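Local coordinates for isomaltodextranase (Arthrobacter globiformis, PDB 5AWO), which hydrolyses (1->6)-alpha-D-glucosidic linkages in polysaccharides, removing successive isomaltose units from the non-reducing ends of the chains, at residues 68-73 and 354-359; 73-78 and 343-348; 499-504 and 571-576; 534-537 and 541-544; 88-91 and 95-98. All blocks are in the same frame, centred on the assembly; numbering follows the deposited sequence.

Contact 1: 68-73 and 354-359; sequences GNFADF and NNAWVY
The phenyl ring of F70 reaches A356 with its far corner and stops against the start of the Y359 side chain. That corner does most of the touching: F70 CZ lies 3.5 Å from A356 CB and 3.8 Å from A356 CA, while F70 CE1 is 3.9 Å from A356 O. The methyl group comes at the ring obliquely. On the neighbouring flank F70 CE1 is 4.1 Å from Y359 CB and equally far from Y359 CD2, so the phenyl leans on the root of the tyrosine and the two rings do not stack. What extends F70 across the gap is its first torsion: CG is placed beside the backbone N and anti to the carbonyl carbon (chi1 -60°), with the two CA atoms of F70 and A356 still 8.2 Å apart.

Both backbones are tightly turned where they meet. F73 N is hydrogen-bonded to F70 O at 2.9 Å, and Y359 N to A356 O at 3.0 Å, so F70 and A356 each open a short turn closed by its own bond. The contact itself is apolar, and the polar end of Y359 is satisfied away from it, its hydroxyl bonding to the carboxylate of D347. Around the phenyl ring, W65 meets it with planes at about 70°, and I345 and T360 add further packing. The pairing joins the loop that leaves helix 56-68 to the loop that leads from strand 343-345 into helix 362-370, a hydrophobic loop-loop seam in the outer layer of the (beta/alpha)8, or TIM, barrel of glycoside hydrolase family 27.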
# COMPACT_ATOMS: atom_id res chain seq x y z
N GLY A 68 12.75 -17.63 16.19
CA GLY A 68 13.47 -17.30 17.42
C GLY A 68 13.88 -15.85 17.60
O GLY A 68 14.27 -15.45 18.70
N ASN A 69 13.81 -15.06 16.55
CA ASN A 69 14.21 -13.68 16.67
C ASN A 69 13.00 -12.84 16.20
O ASN A 69 12.19 -12.36 17.00
CB ASN A 69 15.52 -13.47 15.88
CG ASN A 69 16.69 -14.39 16.35
OD1 ASN A 69 17.61 -13.94 17.05
ND2 ASN A 69 16.66 -15.67 15.95
N PHE A 70 12.74 -12.81 14.91
CA PHE A 70 11.86 -11.78 14.37
C PHE A 70 10.36 -11.97 14.48
O PHE A 70 9.61 -11.00 14.44
CB PHE A 70 12.24 -11.52 12.92
CG PHE A 70 13.64 -11.06 12.77
CD1 PHE A 70 13.95 -9.73 12.89
CD2 PHE A 70 14.67 -11.97 12.65
CE1 PHE A 70 15.25 -9.28 12.81
CE2 PHE A 70 15.99 -11.54 12.58
CZ PHE A 70 16.27 -10.18 12.63
N ALA A 71 9.89 -13.21 14.60
CA ALA A 71 8.46 -13.44 14.76
C ALA A 71 7.90 -12.74 15.98
O ALA A 71 6.79 -12.23 15.95
CB ALA A 71 8.16 -14.94 14.81
N ASP A 72 8.72 -12.63 17.03
CA ASP A 72 8.26 -11.94 18.24
C ASP A 72 8.11 -10.43 18.06
O ASP A 72 7.41 -9.78 18.84
CB ASP A 72 9.19 -12.24 19.43
CG ASP A 72 9.15 -13.70 19.83
OD1 ASP A 72 8.03 -14.25 19.91
OD2 ASP A 72 10.23 -14.30 20.01
N PHE A 73 8.72 -9.88 16.99
CA PHE A 73 8.56 -8.49 16.61
C PHE A 73 7.55 -8.31 15.49
O PHE A 73 7.46 -7.25 14.90
CB PHE A 73 9.91 -7.92 16.21
CG PHE A 73 10.86 -7.81 17.36
CD1 PHE A 73 10.82 -6.69 18.16
CD2 PHE A 73 11.75 -8.82 17.65
CE1 PHE A 73 11.66 -6.60 19.26
CE2 PHE A 73 12.60 -8.71 18.74
CZ PHE A 73 12.55 -7.60 19.53
N ASN A 354 25.23 -8.43 12.28
CA ASN A 354 24.80 -7.69 13.48
C ASN A 354 23.68 -6.71 13.15
O ASN A 354 23.66 -5.65 13.75
CB ASN A 354 25.88 -6.73 14.10
CG ASN A 354 27.27 -7.31 14.21
OD1 ASN A 354 27.46 -8.51 14.44
ND2 ASN A 354 28.29 -6.40 14.13
N ASN A 355 22.82 -6.98 12.16
CA ASN A 355 21.84 -5.97 11.73
C ASN A 355 20.41 -6.21 12.13
O ASN A 355 19.53 -5.48 11.70
CB ASN A 355 21.95 -5.79 10.22
CG ASN A 355 23.19 -5.08 9.82
OD1 ASN A 355 23.59 -4.13 10.50
ND2 ASN A 355 23.80 -5.49 8.74
N ALA A 356 20.13 -7.21 12.96
CA ALA A 356 18.75 -7.43 13.44
C ALA A 356 18.10 -6.19 14.02
O ALA A 356 16.91 -5.93 13.85
CB ALA A 356 18.72 -8.55 14.47
N TRP A 357 18.91 -5.40 14.73
CA TRP A 357 18.41 -4.18 15.35
C TRP A 357 17.64 -3.22 14.41
O TRP A 357 16.76 -2.49 14.84
CB TRP A 357 19.59 -3.43 16.03
CG TRP A 357 20.62 -2.99 15.02
CD1 TRP A 357 21.72 -3.68 14.60
CD2 TRP A 357 20.60 -1.77 14.28
NE1 TRP A 357 22.38 -2.98 13.64
CE2 TRP A 357 21.71 -1.80 13.41
CE3 TRP A 357 19.75 -0.67 14.25
CZ2 TRP A 357 22.01 -0.75 12.55
CZ3 TRP A 357 20.03 0.37 13.37
CH2 TRP A 357 21.17 0.31 12.53
N VAL A 358 18.00 -3.22 13.12
CA VAL A 358 17.38 -2.32 12.12
C VAL A 358 15.86 -2.50 12.12
O VAL A 358 15.07 -1.56 11.97
CB VAL A 358 17.93 -2.66 10.67
CG1 VAL A 358 17.20 -1.88 9.57
CG2 VAL A 358 19.44 -2.39 10.60
N TYR A 359 15.47 -3.76 12.30
CA TYR A 359 14.11 -4.20 12.08
C TYR A 359 13.29 -4.25 13.38
O TYR A 359 12.06 -4.40 13.33
CB TYR A 359 14.15 -5.58 11.46
CG TYR A 359 14.84 -5.61 10.12
CD1 TYR A 359 14.44 -4.74 9.09
CD2 TYR A 359 15.87 -6.48 9.86
CE1 TYR A 359 15.04 -4.77 7.85
CE2 TYR A 359 16.48 -6.52 8.61
CZ TYR A 359 16.07 -5.66 7.61
OH TYR A 359 16.65 -5.71 6.36

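Contact 2: 73-78 and 343-348; sequences FGYDIA and LAIADT
Y75 packs on L343 and I345 in the layer between the wall and the outer helices of the (beta/alpha)8 barrel, bringing the approach to strand 77-79 against strand 343-345; between these two strands in the parallel sheet runs strand 39-42. From CB, which points toward residues 343-348, the side chain continues with CG beside its backbone N (chi1 -62°). CG comes within 3.8 Å of I345 CD1. One branch of the ring then takes the closest approach, with Y75 CD2 3.5 Å from I345 CD1, and the next atom, CE2, is shared between the two residues: it lies 3.6 Å from both I345 CD1 and L343 O, and 4.0 Å from L343 CB. The carbonyl oxygen comes at the ring's edge, near its plane, whereas the isoleucine methyl lies over a face. CZ is still 4.0 Å from I345 CD1, and at the tip the hydroxyl leaves the pair altogether to bond the backbone O of Y359, which gives this buried polar group its partner.

The backbone here is tightly turned. Y75 is the centre of an inverse gamma turn, and G74 before it has a positive phi (96°), a conformation in which a side chain would collide with the preceding carbonyl O. L365 of helix 362-370 and M333 of helix 326-339 also touch the tyrosine. The two principal side chains cross at about a right angle, which lets the isoleucine present its end to the aromatic face as a CH-pi contact: I345 CD1 is 3.6 Å from the centroid of the Y75 ring and 18° off its normal.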
# COMPACT_ATOMS: atom_id res chain seq x y z
N PHE A 73 8.72 -9.88 16.99
CA PHE A 73 8.56 -8.49 16.61
C PHE A 73 7.55 -8.31 15.49
O PHE A 73 7.46 -7.25 14.90
CB PHE A 73 9.91 -7.92 16.21
CG PHE A 73 10.86 -7.81 17.36
CD1 PHE A 73 10.82 -6.69 18.16
CD2 PHE A 73 11.75 -8.82 17.65
CE1 PHE A 73 11.66 -6.60 19.26
CE2 PHE A 73 12.60 -8.71 18.74
CZ PHE A 73 12.55 -7.60 19.53
N GLY A 74 6.77 -9.34 15.22
CA GLY A 74 5.66 -9.24 14.29
C GLY A 74 5.98 -9.70 12.89
O GLY A 74 5.09 -9.73 12.04
N TYR A 75 7.23 -10.09 12.61
CA TYR A 75 7.58 -10.56 11.27
C TYR A 75 7.22 -12.04 11.24
O TYR A 75 8.09 -12.90 11.34
CB TYR A 75 9.07 -10.34 10.96
CG TYR A 75 9.49 -8.89 10.98
CD1 TYR A 75 9.91 -8.28 12.15
CD2 TYR A 75 9.52 -8.13 9.80
CE1 TYR A 75 10.32 -6.97 12.16
CE2 TYR A 75 9.91 -6.80 9.82
CZ TYR A 75 10.33 -6.24 10.99
OH TYR A 75 10.74 -4.94 10.97
N ASP A 76 5.93 -12.32 11.10
CA ASP A 76 5.46 -13.70 11.31
C ASP A 76 4.94 -14.36 10.08
O ASP A 76 4.38 -15.42 10.16
CB ASP A 76 4.44 -13.77 12.44
CG ASP A 76 3.28 -12.88 12.23
OD1 ASP A 76 3.05 -12.44 11.10
OD2 ASP A 76 2.56 -12.59 13.23
N ILE A 77 5.12 -13.73 8.92
CA ILE A 77 4.91 -14.37 7.61
C ILE A 77 6.26 -14.70 6.97
O ILE A 77 7.11 -13.82 6.87
CB ILE A 77 4.12 -13.44 6.69
CG1 ILE A 77 2.70 -13.19 7.21
CG2 ILE A 77 4.11 -13.98 5.26
CD1 ILE A 77 1.99 -12.03 6.53
N ALA A 78 6.46 -15.95 6.55
CA ALA A 78 7.60 -16.37 5.75
C ALA A 78 7.10 -16.55 4.34
O ALA A 78 6.20 -17.38 4.09
CB ALA A 78 8.20 -17.66 6.27
N LEU A 343 6.90 -4.18 5.57
CA LEU A 343 8.25 -4.23 6.14
C LEU A 343 8.72 -5.63 5.86
O LEU A 343 8.41 -6.56 6.61
CB LEU A 343 8.23 -3.89 7.64
CG LEU A 343 7.56 -2.55 7.96
CD1 LEU A 343 7.49 -2.34 9.47
CD2 LEU A 343 8.22 -1.38 7.26
N ALA A 344 9.43 -5.81 4.74
CA ALA A 344 9.80 -7.09 4.19
C ALA A 344 11.30 -7.29 4.30
O ALA A 344 12.08 -6.72 3.51
CB ALA A 344 9.34 -7.17 2.75
N ILE A 345 11.69 -8.11 5.26
CA ILE A 345 13.11 -8.45 5.45
C ILE A 345 13.51 -9.48 4.41
O ILE A 345 12.80 -10.49 4.25
CB ILE A 345 13.34 -9.07 6.83
CG1 ILE A 345 12.95 -8.11 7.95
CG2 ILE A 345 14.81 -9.45 7.03
CD1 ILE A 345 12.88 -8.76 9.32
N ALA A 346 14.61 -9.25 3.70
CA ALA A 346 15.19 -10.24 2.80
C ALA A 346 16.57 -10.73 3.23
O ALA A 346 17.08 -11.67 2.64
CB ALA A 346 15.24 -9.76 1.36
N ASP A 347 17.18 -10.13 4.25
CA ASP A 347 18.40 -10.75 4.80
C ASP A 347 18.09 -12.19 5.20
O ASP A 347 17.08 -12.44 5.87
CB ASP A 347 18.87 -10.00 6.05
CG ASP A 347 19.18 -8.56 5.75
OD1 ASP A 347 18.24 -7.72 5.66
OD2 ASP A 347 20.39 -8.26 5.59
N THR A 348 18.97 -13.09 4.81
CA THR A 348 18.92 -14.46 5.30
C THR A 348 19.65 -14.56 6.64
O THR A 348 20.30 -13.60 7.09
CB THR A 348 19.65 -15.43 4.35
OG1 THR A 348 21.03 -15.09 4.37
CG2 THR A 348 19.14 -15.35 2.92

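Contact 3: 499-504 and 571-576; sequences NGFVDG and DTWGVA
F501, extended in its strand, and W573, just ahead of strand 574-582, are the closest points of two backbones that never pair, their CA atoms 11.2 Å apart. Side chains alone bridge that gap. The indole of W573 drives its six-membered ring edge first at the phenyl of F501, a T-shaped (edge-to-face) pair with centroids of these two rings 5.2 Å apart and planes at 61°. W573 CH2 does the touching: it is 3.6 Å from both F501 CG and F501 CD2 and sits over one face, displaced toward the rim on the CB side. The phenylalanine offers that face because CG lies between the backbone N and the carbonyl carbon (chi1 52°). At the other end of the indole, NE1 is hydrogen-bonded to P494 O, which helps to hold the indole in this orientation.

Both segments belong to the carbohydrate-binding module, and their strands lie in one antiparallel sheet of its beta sandwich. Between them run strands 601-609 and 526-535, and the aromatic pair spans these: F501 packs on N602, while W573 rests on N604 of strand 601-609 and on R533 and A535 of strand 526-535.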
# COMPACT_ATOMS: atom_id res chain seq x y z
N ASN A 499 -0.33 23.32 4.69
CA ASN A 499 0.34 23.43 3.39
C ASN A 499 -0.66 23.53 2.22
O ASN A 499 -0.26 23.82 1.10
CB ASN A 499 1.31 22.23 3.15
CG ASN A 499 0.60 20.90 3.03
OD1 ASN A 499 -0.29 20.60 3.78
ND2 ASN A 499 1.09 20.02 2.11
N GLY A 500 -1.94 23.28 2.50
CA GLY A 500 -2.97 23.28 1.47
C GLY A 500 -4.26 22.65 1.95
O GLY A 500 -4.57 22.64 3.15
N PHE A 501 -5.01 22.09 1.01
CA PHE A 501 -6.32 21.55 1.26
C PHE A 501 -6.65 20.51 0.20
O PHE A 501 -5.85 20.26 -0.70
CB PHE A 501 -7.38 22.68 1.26
CG PHE A 501 -7.34 23.55 0.04
CD1 PHE A 501 -8.05 23.23 -1.12
CD2 PHE A 501 -6.57 24.70 0.05
CE1 PHE A 501 -8.00 24.05 -2.23
CE2 PHE A 501 -6.51 25.52 -1.05
CZ PHE A 501 -7.22 25.20 -2.21
N VAL A 502 -7.84 19.92 0.30
CA VAL A 502 -8.28 18.99 -0.72
C VAL A 502 -9.33 19.63 -1.63
O VAL A 502 -10.30 20.19 -1.12
CB VAL A 502 -8.82 17.71 -0.08
CG1 VAL A 502 -9.56 16.84 -1.10
CG2 VAL A 502 -7.67 16.93 0.52
N ASP A 503 -9.10 19.57 -2.93
CA ASP A 503 -10.10 19.99 -3.92
C ASP A 503 -10.53 18.79 -4.76
O ASP A 503 -10.29 17.62 -4.38
CB ASP A 503 -9.60 21.18 -4.75
CG ASP A 503 -8.53 20.81 -5.75
OD1 ASP A 503 -8.08 19.64 -5.72
OD2 ASP A 503 -8.14 21.70 -6.55
N GLY A 504 -11.24 19.08 -5.85
CA GLY A 504 -11.81 18.04 -6.67
C GLY A 504 -13.05 17.41 -6.06
O GLY A 504 -13.47 16.33 -6.51
N ASP A 571 -11.50 32.11 -1.38
CA ASP A 571 -10.55 32.44 -0.29
C ASP A 571 -11.18 32.55 1.11
O ASP A 571 -10.48 32.82 2.08
CB ASP A 571 -9.88 33.81 -0.54
CG ASP A 571 -9.02 33.84 -1.75
OD1 ASP A 571 -8.93 32.81 -2.46
OD2 ASP A 571 -8.43 34.91 -2.02
N THR A 572 -12.50 32.41 1.20
CA THR A 572 -13.19 32.44 2.46
C THR A 572 -13.39 31.02 2.99
O THR A 572 -13.84 30.15 2.24
CB THR A 572 -14.58 33.11 2.31
OG1 THR A 572 -14.44 34.32 1.56
CG2 THR A 572 -15.19 33.43 3.64
N TRP A 573 -13.11 30.81 4.27
CA TRP A 573 -13.23 29.51 4.91
C TRP A 573 -14.24 29.57 6.05
O TRP A 573 -14.28 30.54 6.83
CB TRP A 573 -11.85 29.03 5.43
CG TRP A 573 -10.84 28.93 4.30
CD1 TRP A 573 -10.08 29.92 3.79
CD2 TRP A 573 -10.53 27.75 3.53
NE1 TRP A 573 -9.31 29.45 2.74
CE2 TRP A 573 -9.58 28.12 2.57
CE3 TRP A 573 -10.98 26.43 3.56
CZ2 TRP A 573 -9.05 27.21 1.63
CZ3 TRP A 573 -10.47 25.54 2.63
CH2 TRP A 573 -9.53 25.93 1.69
N GLY A 574 -15.08 28.54 6.14
CA GLY A 574 -15.99 28.39 7.26
C GLY A 574 -15.85 27.05 7.95
O GLY A 574 -15.09 26.19 7.50
N VAL A 575 -16.55 26.90 9.06
CA VAL A 575 -16.59 25.66 9.81
C VAL A 575 -18.04 25.20 9.93
O VAL A 575 -18.87 25.88 10.55
CB VAL A 575 -15.96 25.82 11.21
CG1 VAL A 575 -16.00 24.50 11.96
CG2 VAL A 575 -14.54 26.37 11.09
N ALA A 576 -18.35 24.07 9.31
CA ALA A 576 -19.65 23.43 9.50
C ALA A 576 -19.58 22.54 10.72
O ALA A 576 -18.53 21.96 11.03
CB ALA A 576 -20.03 22.62 8.28

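Contact 4: 534-537 and 541-544; sequences YANA and TSTM
The carbohydrate-binding module is a beta sandwich, and N536 and S542 meet in the short connection that carries the chain from strand 526-535 in one sheet to strand 542-549 in the other. The CA atoms of the two residues are 7.1 Å apart, and their side chains fill the interval. N536 extends its amide toward S542, CG being anti to the backbone N (chi1 166°), while S542 swings OG to the side of its own backbone N. The hydroxyl does not meet the amide end on: S542 OG is 3.0 Å from N536 ND2 and 3.2 Å from N536 OD1, lying over one face of the amide, well out of its plane. At that angle the ND2-OG approach is not a hydrogen bond, and ND2 also lies 3.3 Å from S542 N, two donors close together.

What settles the asparagine is the loop and the strand beyond it. Its ND2 donates to D540 O and to F564 O, and its OD1 takes a bond from T538, so both ends of the buried amide are gripped and its flip is fixed. The serine hydroxyl is likewise satisfied elsewhere, by A600 O. These polar groups therefore pack side by side in the connection between the sheets, with T538 OG1 a partner common to both, the bond to the serine being weak. The serine methylene packs here too: S542 CB is 3.4 Å from N536 ND2.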
# COMPACT_ATOMS: atom_id res chain seq x y z
N TYR A 534 -13.96 24.32 5.62
CA TYR A 534 -14.25 24.18 4.21
C TYR A 534 -14.31 25.53 3.50
O TYR A 534 -14.43 26.58 4.15
CB TYR A 534 -15.61 23.47 4.04
CG TYR A 534 -16.78 24.41 4.27
CD1 TYR A 534 -17.23 24.70 5.55
CD2 TYR A 534 -17.38 25.07 3.20
CE1 TYR A 534 -18.27 25.59 5.77
CE2 TYR A 534 -18.42 25.96 3.41
CZ TYR A 534 -18.85 26.22 4.69
OH TYR A 534 -19.89 27.12 4.90
N ALA A 535 -14.20 25.51 2.18
CA ALA A 535 -14.53 26.66 1.32
C ALA A 535 -15.64 26.22 0.34
O ALA A 535 -15.71 25.05 -0.06
CB ALA A 535 -13.33 27.15 0.55
N ASN A 536 -16.52 27.15 -0.02
CA ASN A 536 -17.59 26.92 -1.01
C ASN A 536 -18.10 28.25 -1.54
O ASN A 536 -18.87 28.93 -0.85
CB ASN A 536 -18.77 26.18 -0.38
CG ASN A 536 -20.03 26.21 -1.25
OD1 ASN A 536 -19.96 26.42 -2.45
ND2 ASN A 536 -21.17 25.99 -0.63
N ALA A 537 -17.64 28.62 -2.72
CA ALA A 537 -18.09 29.84 -3.39
C ALA A 537 -18.82 29.47 -4.66
O ALA A 537 -18.62 30.10 -5.69
CB ALA A 537 -16.92 30.76 -3.69
N THR A 541 -25.69 26.73 -1.18
CA THR A 541 -25.34 25.66 -0.26
C THR A 541 -24.82 24.47 -1.08
O THR A 541 -25.37 24.12 -2.14
CB THR A 541 -26.54 25.23 0.61
OG1 THR A 541 -26.98 26.33 1.42
CG2 THR A 541 -26.19 24.07 1.53
N SER A 542 -23.73 23.87 -0.61
CA SER A 542 -23.24 22.62 -1.18
C SER A 542 -23.48 21.50 -0.18
O SER A 542 -23.66 21.75 1.01
CB SER A 542 -21.76 22.73 -1.50
OG SER A 542 -21.51 23.66 -2.52
N THR A 543 -23.48 20.25 -0.63
CA THR A 543 -23.60 19.14 0.29
C THR A 543 -22.51 18.11 0.01
O THR A 543 -22.02 18.02 -1.11
CB THR A 543 -25.00 18.47 0.29
OG1 THR A 543 -25.21 17.71 -0.90
CG2 THR A 543 -26.10 19.54 0.42
N MET A 544 -22.15 17.37 1.04
CA MET A 544 -21.29 16.18 0.91
C MET A 544 -21.91 15.04 1.66
O MET A 544 -22.60 15.24 2.66
CB MET A 544 -19.89 16.45 1.49
CG MET A 544 -19.15 17.56 0.79
SD MET A 544 -18.55 17.16 -0.87
CE MET A 544 -18.81 18.67 -1.79

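Contact 5: 88-91 and 95-98; sequences SRTT and YITS
The side chains of T91 and T97 lie alongside each other, pointing opposite ways, across an isolated antiparallel bridge, which closes a small turn in the loop between strand 77-79 and helix 107-116 of the TIM barrel. Their methyls touch in passing, T91 CG2 and T97 CG2 being 4.0 Å apart. The hydroxyl of T97 lies to the arginine: T97 OG1 is 3.5 Å from R89 CB. T91 OG1 stands between its own N and carbonyl carbon (chi1 67°), where it accepts a bond from Y95 N as well as one from N93. The Y95 side chain passes T91 OG1 with its CB and the near side of its ring, its hydroxyl reaching Y182, and T90 CG2 rests beside I96 CG2.

T90 and I96 form the bridge's non-hydrogen-bonded pair, CA atoms 4.2 Å apart. The backbone bonds flank it: T91 N to Y95 O at 2.8 Å, and T97 N to R89 O at 3.1 Å, the second donor standing above the carbonyl plane (38°). The guanidinium of R89 passes S98 on its way to W103 O. R89 O is used again: a water donates to R89 O at 2.7 Å and accepts from S98 N at 3.1 Å, bridging the two segments.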
# COMPACT_ATOMS: atom_id res chain seq x y z
N SER A 88 6.72 -27.88 -10.82
CA SER A 88 5.89 -28.47 -11.87
C SER A 88 4.83 -29.41 -11.36
O SER A 88 3.86 -29.65 -12.06
CB SER A 88 6.75 -29.20 -12.91
OG SER A 88 7.24 -30.46 -12.44
N ARG A 89 5.03 -29.98 -10.17
CA ARG A 89 4.04 -30.91 -9.63
C ARG A 89 2.77 -30.15 -9.30
O ARG A 89 2.84 -29.07 -8.68
CB ARG A 89 4.56 -31.60 -8.38
CG ARG A 89 5.78 -32.49 -8.63
CD ARG A 89 6.35 -33.12 -7.37
NE ARG A 89 6.87 -32.12 -6.43
CZ ARG A 89 7.63 -32.40 -5.36
NH1 ARG A 89 7.99 -33.65 -5.10
NH2 ARG A 89 8.04 -31.41 -4.57
N THR A 90 1.60 -30.69 -9.69
CA THR A 90 0.34 -30.02 -9.40
C THR A 90 -0.72 -31.00 -8.90
O THR A 90 -0.59 -32.23 -9.06
CB THR A 90 -0.21 -29.28 -10.62
OG1 THR A 90 -0.43 -30.20 -11.69
CG2 THR A 90 0.73 -28.16 -11.06
N THR A 91 -1.75 -30.44 -8.28
CA THR A 91 -2.94 -31.21 -7.93
C THR A 91 -3.64 -31.67 -9.20
O THR A 91 -3.28 -31.30 -10.34
CB THR A 91 -3.95 -30.36 -7.13
OG1 THR A 91 -4.47 -29.32 -7.97
CG2 THR A 91 -3.31 -29.74 -5.89
N TYR A 95 -2.87 -27.05 -9.72
CA TYR A 95 -2.32 -26.07 -8.78
C TYR A 95 -1.08 -26.63 -8.15
O TYR A 95 -1.05 -27.79 -7.71
CB TYR A 95 -3.34 -25.69 -7.70
CG TYR A 95 -4.64 -25.14 -8.25
CD1 TYR A 95 -4.68 -24.33 -9.40
CD2 TYR A 95 -5.85 -25.43 -7.63
CE1 TYR A 95 -5.88 -23.82 -9.88
CE2 TYR A 95 -7.05 -24.93 -8.11
CZ TYR A 95 -7.07 -24.12 -9.25
OH TYR A 95 -8.27 -23.63 -9.73
N ILE A 96 -0.02 -25.82 -8.07
CA ILE A 96 1.27 -26.32 -7.61
C ILE A 96 1.20 -26.82 -6.18
O ILE A 96 0.65 -26.15 -5.30
CB ILE A 96 2.43 -25.30 -7.76
CG1 ILE A 96 2.06 -23.94 -7.15
CG2 ILE A 96 2.80 -25.17 -9.21
CD1 ILE A 96 3.29 -23.12 -6.81
N THR A 97 1.80 -27.99 -5.94
CA THR A 97 1.76 -28.59 -4.61
C THR A 97 2.88 -28.16 -3.66
O THR A 97 2.77 -28.35 -2.46
CB THR A 97 1.76 -30.12 -4.71
OG1 THR A 97 2.93 -30.52 -5.42
CG2 THR A 97 0.53 -30.62 -5.44
N SER A 98 3.95 -27.57 -4.19
CA SER A 98 5.04 -27.12 -3.32
C SER A 98 5.79 -25.97 -3.99
O SER A 98 5.44 -25.57 -5.10
CB SER A 98 6.00 -28.26 -2.98
OG SER A 98 6.87 -27.88 -1.92
O HOH W 1 4.80 -27.86 -7.20

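In the fold
Contacts 1, 2 and 5 belong to the catalytic TIM barrel, contacts 3 and 4 to the carbohydrate-binding module at the C-terminal end, beyond a beta-sandwich domain. Contacts 1 and 2 share F73, their centres 8 Å apart; both span the length of the barrel sequence, joining its early part to strand 343-345 and the loop that follows it. Contact 5 is local, lies between their first and second segments in sequence, and sits about 25 Å from contact 2, centre to centre. In the module, contacts 3 and 4 have centres 9 Å apart, meeting through adjacent strands 526-535 and 574-582. Contacts 4 and 5, about 57 Å apart between centres, lie on opposite sides of the chain's centre.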